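Local coordinates for putative alkaline phosphatase (Pseudomonas fluorescens, PDB 4F1V), which binds phosphate with high affinity in the bacterial periplasm and probably serves as the solute-binding component of the PstSACB ABC transporter that imports it, at residues I29-G34 and T46-G51; N35-F40 and A60-K65. All coordinates share one frame; numbering follows the deposited sequence.

Contacts 1 and 2 are neighbours, their centres about 9 Å apart, and both include part of helix 33-42. Their segments alternate along the chain: 29-34, 35-40, 46-51, then 60-65. Residues 29-40 form one continuous run, in which strand 29-30 leads into the helix, while strand 59-62 belongs to the same five-stranded mixed sheet as strand 29-30. Contact 1 lies nearer the surface, its centre about 16 Å from that of the chain; contact 2 is buried, its centre about 10 Å from that of the chain. Among the places where they touch is Ser-33 OG, 2.9 Å from Asp-63 N, a probable hydrogen bond. Each contact carries pocket residues to the hydrogenphosphate: Gly-32 and Ser-33 from the first, Asp-63 from the second.

Contact 1. Residues I29-G34 and T46-G51; sequences IGVGSG and TKFQAG. With PI (hydrogenphosphate ion), chain B.
A phosphate-binding turn, where strand 29-30 passes into helix 33-42, carries Ile-29 and Val-31 against the loop 46-51 that follows the helix. No hydrogen bond crosses this contact; aliphatic branches meet backbone carbonyls and the side chains of Phe-48 and Gln-49. Ile-29 splits its reach. Its CG2, anti to the backbone N, comes to 3.4 Å from Phe-48 O, whereas CD1 meets Phe-48 CB at 4.0 Å and Gln-49 NE2 at 3.7 Å. The Gln-49 side chain, extended beyond CG, crosses that of Ile-29 at about a right angle. An alanine in place of Ile-29 would probably open a gap beside Phe-48 O and CB and leave the Gln-49 amide freer to turn. Val-31 meets the loop one residue earlier, at Lys-47 O, as well as at Phe-48 O: its CG2, set between the backbone N and the carbonyl carbon, lies 3.4 Å from Lys-47 O, while CG1 lies 3.5 Å from Phe-48 O. Val-31 CG2 also reaches Phe-48 CD1 at 4.1 Å, obliquely to the ring. One residue further on, Gly-32 holds the N-cap position, and the helix start turns to the ligand: Ser-33 N and Ser-33 OG both donate to phosphate O1, at 2.8 and 2.7 Å. The helix dipole would probably favour the anion there. Thr-9, Leu-10, Arg-142, Ser-146, Gly-147 and Thr-148 supply further bonds. Backbone bonds to Gly-5 and Gly-7 place strand 29-30 beside strand 5-7 at the border of the sheet, while Phe-48 packs on Ala-39 of helix 33-42.

Contact 2. Residues N35-F40 and A60-K65; sequences NGKAAF and AGSDSK. With PI (hydrogenphosphate ion), chain B.
Lys-37 stretches from helix 33-42 across Ser-62 to Ser-64 and Lys-65. Its CG, anti to the carbonyl carbon, passes 3.7 Å from Ser-62 OG; a bend at chi3 (-65°) then places CE, which lies 3.5 Å from Ser-64 OG. Two hydrogen bonds hold the ammonium within the contact: Lys-37 NZ donates to Ser-64 OG at 3.0 Å and to Lys-65 O at 3.0 Å, approaching the latter from 41° above the carbonyl plane. Glu-70 adds a salt bridge to Lys-37 NZ, and Glu-150 binds the Ser-64 hydroxyl. Ser-62 OG, anti to its own backbone N, donates to Ser-64 O in the carbonyl plane, on a lone pair. This is helix-on-sheet packing in the venus-flytrap fold of periplasmic binding proteins: helix 35-40 and strand 60-62 run at 146°, with axes 7.3 Å apart. The approach is close, with Ala-60 CB 3.3 Å from Gly-36 O, and a CB on Gly-36 would probably be tight, about 3.1 Å from Gly-61 O. One turn on, Phe-40 CB packs against the same methyl, while its ring makes a cation-pi contact with Arg-369. Beyond the strand's end, Asp-63 OD2 lies 2.5 Å from phosphate O4, and Thr-294 binds Asp-63 OD1.

Contact 1. Residues I29-G34 and T46-G51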
loop_
_atom_site.group_PDB
_atom_site.type_symbol
_atom_site.label_atom_id
_atom_site.label_comp_id
_atom_site.label_asym_id
_atom_site.label_seq_id
_atom_site.Cartn_x
_atom_site.Cartn_y
_atom_site.Cartn_z
ATOM N N ILE A 29 5.469 0.618 -13.871
ATOM C CA ILE A 29 4.179 0.363 -14.506
ATOM C C ILE A 29 3.093 0.021 -13.452
ATOM O O ILE A 29 3.195 -1.023 -12.775
ATOM C CB ILE A 29 4.288 -0.777 -15.549
ATOM C CG1 ILE A 29 5.333 -0.411 -16.627
ATOM C CG2 ILE A 29 2.936 -1.114 -16.138
ATOM C CD1 ILE A 29 5.763 -1.570 -17.494
ATOM N N GLY A 30 2.118 0.883 -13.304
ATOM C CA GLY A 30 1.074 0.681 -12.269
ATOM C C GLY A 30 -0.059 -0.167 -12.812
ATOM O O GLY A 30 -0.785 0.239 -13.758
ATOM N N VAL A 31 -0.260 -1.358 -12.229
ATOM C CA VAL A 31 -1.257 -2.349 -12.638
ATOM C C VAL A 31 -2.024 -2.929 -11.480
ATOM O O VAL A 31 -2.892 -3.766 -11.731
ATOM C CB VAL A 31 -0.615 -3.467 -13.508
ATOM C CG1 VAL A 31 -0.241 -2.966 -14.893
ATOM C CG2 VAL A 31 0.603 -4.092 -12.787
ATOM N N GLY A 32 -1.727 -2.557 -10.228
ATOM C CA GLY A 32 -2.350 -3.189 -9.069
ATOM C C GLY A 32 -1.381 -4.167 -8.397
ATOM O O GLY A 32 -0.559 -4.802 -9.047
ATOM N N SER A 33 -1.549 -4.300 -7.074
ATOM C CA SER A 33 -0.671 -5.166 -6.330
ATOM C C SER A 33 -0.774 -6.619 -6.660
ATOM O O SER A 33 0.225 -7.347 -6.696
ATOM C CB SER A 33 -0.872 -4.981 -4.800
ATOM O OG SER A 33 -0.506 -3.692 -4.346
ATOM N N GLY A 34 -1.998 -7.122 -6.897
ATOM C CA GLY A 34 -2.137 -8.532 -7.284
ATOM C C GLY A 34 -1.361 -8.840 -8.563
ATOM O O GLY A 34 -0.658 -9.850 -8.687
ATOM N N THR A 46 3.625 -10.091 -18.933
ATOM C CA THR A 46 2.302 -9.747 -19.423
ATOM C C THR A 46 1.371 -9.158 -18.353
ATOM O O THR A 46 0.409 -8.487 -18.646
ATOM C CB THR A 46 1.565 -10.897 -20.104
ATOM O OG1 THR A 46 1.090 -11.864 -19.158
ATOM C CG2 THR A 46 2.371 -11.548 -21.219
ATOM N N LYS A 47 1.733 -9.379 -17.064
ATOM C CA LYS A 47 1.023 -8.766 -15.935
ATOM C C LYS A 47 1.305 -7.266 -15.805
ATOM O O LYS A 47 0.520 -6.538 -15.187
ATOM C CB LYS A 47 1.347 -9.533 -14.662
ATOM C CG LYS A 47 0.999 -11.004 -14.588
ATOM C CD LYS A 47 -0.511 -11.176 -14.564
ATOM C CE LYS A 47 -0.963 -12.495 -15.174
ATOM N NZ LYS A 47 -2.191 -12.929 -14.435
ATOM N N PHE A 48 2.419 -6.852 -16.386
ATOM C CA PHE A 48 2.765 -5.419 -16.515
ATOM C C PHE A 48 2.190 -4.830 -17.807
ATOM O O PHE A 48 1.565 -3.772 -17.770
ATOM C CB PHE A 48 4.257 -5.183 -16.468
ATOM C CG PHE A 48 4.948 -5.393 -15.132
ATOM C CD1 PHE A 48 4.271 -5.546 -13.920
ATOM C CD2 PHE A 48 6.346 -5.376 -15.087
ATOM C CE1 PHE A 48 4.939 -5.727 -12.739
ATOM C CE2 PHE A 48 7.017 -5.538 -13.907
ATOM C CZ PHE A 48 6.341 -5.717 -12.720
ATOM N N GLN A 49 2.487 -5.487 -18.943
ATOM C CA GLN A 49 2.038 -5.015 -20.233
ATOM C C GLN A 49 1.397 -6.159 -20.934
ATOM O O GLN A 49 2.070 -7.107 -21.459
ATOM C CB GLN A 49 3.165 -4.421 -21.088
ATOM C CG GLN A 49 3.836 -3.213 -20.469
ATOM C CD GLN A 49 4.847 -2.558 -21.387
ATOM O OE1 GLN A 49 5.396 -3.186 -22.315
ATOM N NE2 GLN A 49 5.102 -1.294 -21.149
ATOM N N ALA A 50 0.089 -6.131 -21.017
ATOM C CA ALA A 50 -0.640 -7.221 -21.681
ATOM C C ALA A 50 -0.078 -7.339 -23.092
ATOM O O ALA A 50 0.233 -6.331 -23.770
ATOM C CB ALA A 50 -2.128 -6.832 -21.751
ATOM N N GLY A 51 0.092 -8.544 -23.562
ATOM C CA GLY A 51 0.578 -8.816 -24.923
ATOM C C GLY A 51 2.068 -8.778 -25.157
ATOM O O GLY A 51 2.520 -8.995 -26.278
HETATM P P PI B . -3.005 -0.955 -5.416
HETATM O O1 PI B . -2.657 -2.438 -5.290
HETATM O O2 PI B . -3.116 -0.531 -6.882
HETATM O O3 PI B . -4.292 -0.642 -4.642
HETATM O O4 PI B . -1.841 -0.129 -4.799
#

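Contact 2. Residues N35-F40 and A60-K65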
loop_
_atom_site.group_PDB
_atom_site.type_symbol
_atom_site.label_atom_id
_atom_site.label_comp_id
_atom_site.label_asym_id
_atom_site.label_seq_id
_atom_site.Cartn_x
_atom_site.Cartn_y
_atom_site.Cartn_z
ATOM N N ASN A 35 -1.506 -7.946 -9.555
ATOM C CA ASN A 35 -0.756 -8.114 -10.810
ATOM C C ASN A 35 0.750 -8.006 -10.571
ATOM O O ASN A 35 1.528 -8.724 -11.201
ATOM C CB ASN A 35 -1.226 -7.107 -11.837
ATOM C CG ASN A 35 -2.536 -7.483 -12.450
ATOM O OD1 ASN A 35 -2.769 -8.670 -12.743
ATOM N ND2 ASN A 35 -3.440 -6.498 -12.659
ATOM N N GLY A 36 1.176 -7.085 -9.692
ATOM C CA GLY A 36 2.602 -6.954 -9.418
ATOM C C GLY A 36 3.193 -8.229 -8.781
ATOM O O GLY A 36 4.273 -8.692 -9.177
ATOM N N LYS A 37 2.488 -8.766 -7.777
ATOM C CA LYS A 37 2.947 -9.998 -7.162
ATOM C C LYS A 37 3.023 -11.138 -8.194
ATOM O O LYS A 37 4.013 -11.862 -8.272
ATOM C CB LYS A 37 2.057 -10.398 -5.978
ATOM C CG LYS A 37 2.133 -9.415 -4.781
ATOM C CD LYS A 37 1.499 -9.994 -3.529
ATOM C CE LYS A 37 0.049 -10.245 -3.595
ATOM N NZ LYS A 37 -0.476 -10.951 -2.396
ATOM N N ALA A 38 1.999 -11.282 -9.015
ATOM C CA ALA A 38 1.996 -12.399 -9.997
ATOM C C ALA A 38 3.142 -12.185 -11.015
ATOM O O ALA A 38 3.786 -13.155 -11.441
ATOM C CB ALA A 38 0.617 -12.475 -10.678
ATOM N N ALA A 39 3.343 -10.944 -11.440
ATOM C CA ALA A 39 4.419 -10.637 -12.387
ATOM C C ALA A 39 5.761 -11.132 -11.856
ATOM O O ALA A 39 6.542 -11.792 -12.540
ATOM C CB ALA A 39 4.465 -9.134 -12.649
ATOM N N PHE A 40 6.065 -10.750 -10.592
ATOM C CA PHE A 40 7.352 -11.133 -10.014
ATOM C C PHE A 40 7.434 -12.652 -9.798
ATOM O O PHE A 40 8.410 -13.286 -10.165
ATOM C CB PHE A 40 7.554 -10.355 -8.702
ATOM C CG PHE A 40 8.875 -10.750 -8.057
ATOM C CD1 PHE A 40 10.031 -10.047 -8.394
ATOM C CD2 PHE A 40 8.987 -11.784 -7.161
ATOM C CE1 PHE A 40 11.284 -10.369 -7.827
ATOM C CE2 PHE A 40 10.202 -12.139 -6.613
ATOM C CZ PHE A 40 11.331 -11.423 -6.946
ATOM N N ALA A 60 8.698 -5.781 -7.979
ATOM C CA ALA A 60 7.311 -5.297 -7.923
ATOM C C ALA A 60 7.111 -4.343 -6.736
ATOM O O ALA A 60 7.724 -4.482 -5.691
ATOM C CB ALA A 60 6.323 -6.415 -7.834
ATOM N N GLY A 61 6.188 -3.402 -6.933
ATOM C CA GLY A 61 5.582 -2.671 -5.822
ATOM C C GLY A 61 4.286 -3.354 -5.403
ATOM O O GLY A 61 3.497 -3.741 -6.249
ATOM N N SER A 62 4.044 -3.483 -4.093
ATOM C CA SER A 62 2.819 -4.078 -3.606
ATOM C C SER A 62 2.456 -3.499 -2.241
ATOM O O SER A 62 3.323 -3.418 -1.369
ATOM C CB SER A 62 2.980 -5.593 -3.473
ATOM O OG SER A 62 1.734 -6.150 -3.116
ATOM N N ASP A 63 1.192 -3.152 -2.033
ATOM C CA ASP A 63 0.658 -2.859 -0.713
ATOM C C ASP A 63 -0.160 -4.044 -0.154
ATOM O O ASP A 63 -0.803 -3.910 0.902
ATOM C CB ASP A 63 -0.072 -1.476 -0.566
ATOM C CG ASP A 63 -0.245 -0.764 -1.920
ATOM O OD1 ASP A 63 0.550 0.109 -2.267
ATOM O OD2 ASP A 63 -1.209 -1.176 -2.610
ATOM N N SER A 64 -0.103 -5.175 -0.845
ATOM C CA SER A 64 -0.584 -6.454 -0.368
ATOM C C SER A 64 0.607 -7.337 0.026
ATOM O O SER A 64 1.528 -7.549 -0.784
ATOM C CB SER A 64 -1.390 -7.180 -1.457
ATOM O OG SER A 64 -1.662 -8.511 -1.122
ATOM N N LYS A 65 0.617 -7.889 1.227
ATOM C CA LYS A 65 1.686 -8.818 1.610
ATOM C C LYS A 65 1.657 -10.085 0.755
ATOM O O LYS A 65 0.612 -10.565 0.321
ATOM C CB LYS A 65 1.547 -9.228 3.065
ATOM C CG LYS A 65 1.990 -8.101 4.045
ATOM C CD LYS A 65 2.231 -8.531 5.459
ATOM C CE LYS A 65 3.334 -9.436 5.813
ATOM N NZ LYS A 65 3.560 -9.353 7.363
HETATM P P PI B . -3.005 -0.955 -5.416
HETATM O O1 PI B . -2.657 -2.438 -5.290
HETATM O O2 PI B . -3.116 -0.531 -6.882
HETATM O O3 PI B . -4.292 -0.642 -4.642
HETATM O O4 PI B . -1.841 -0.129 -4.799
#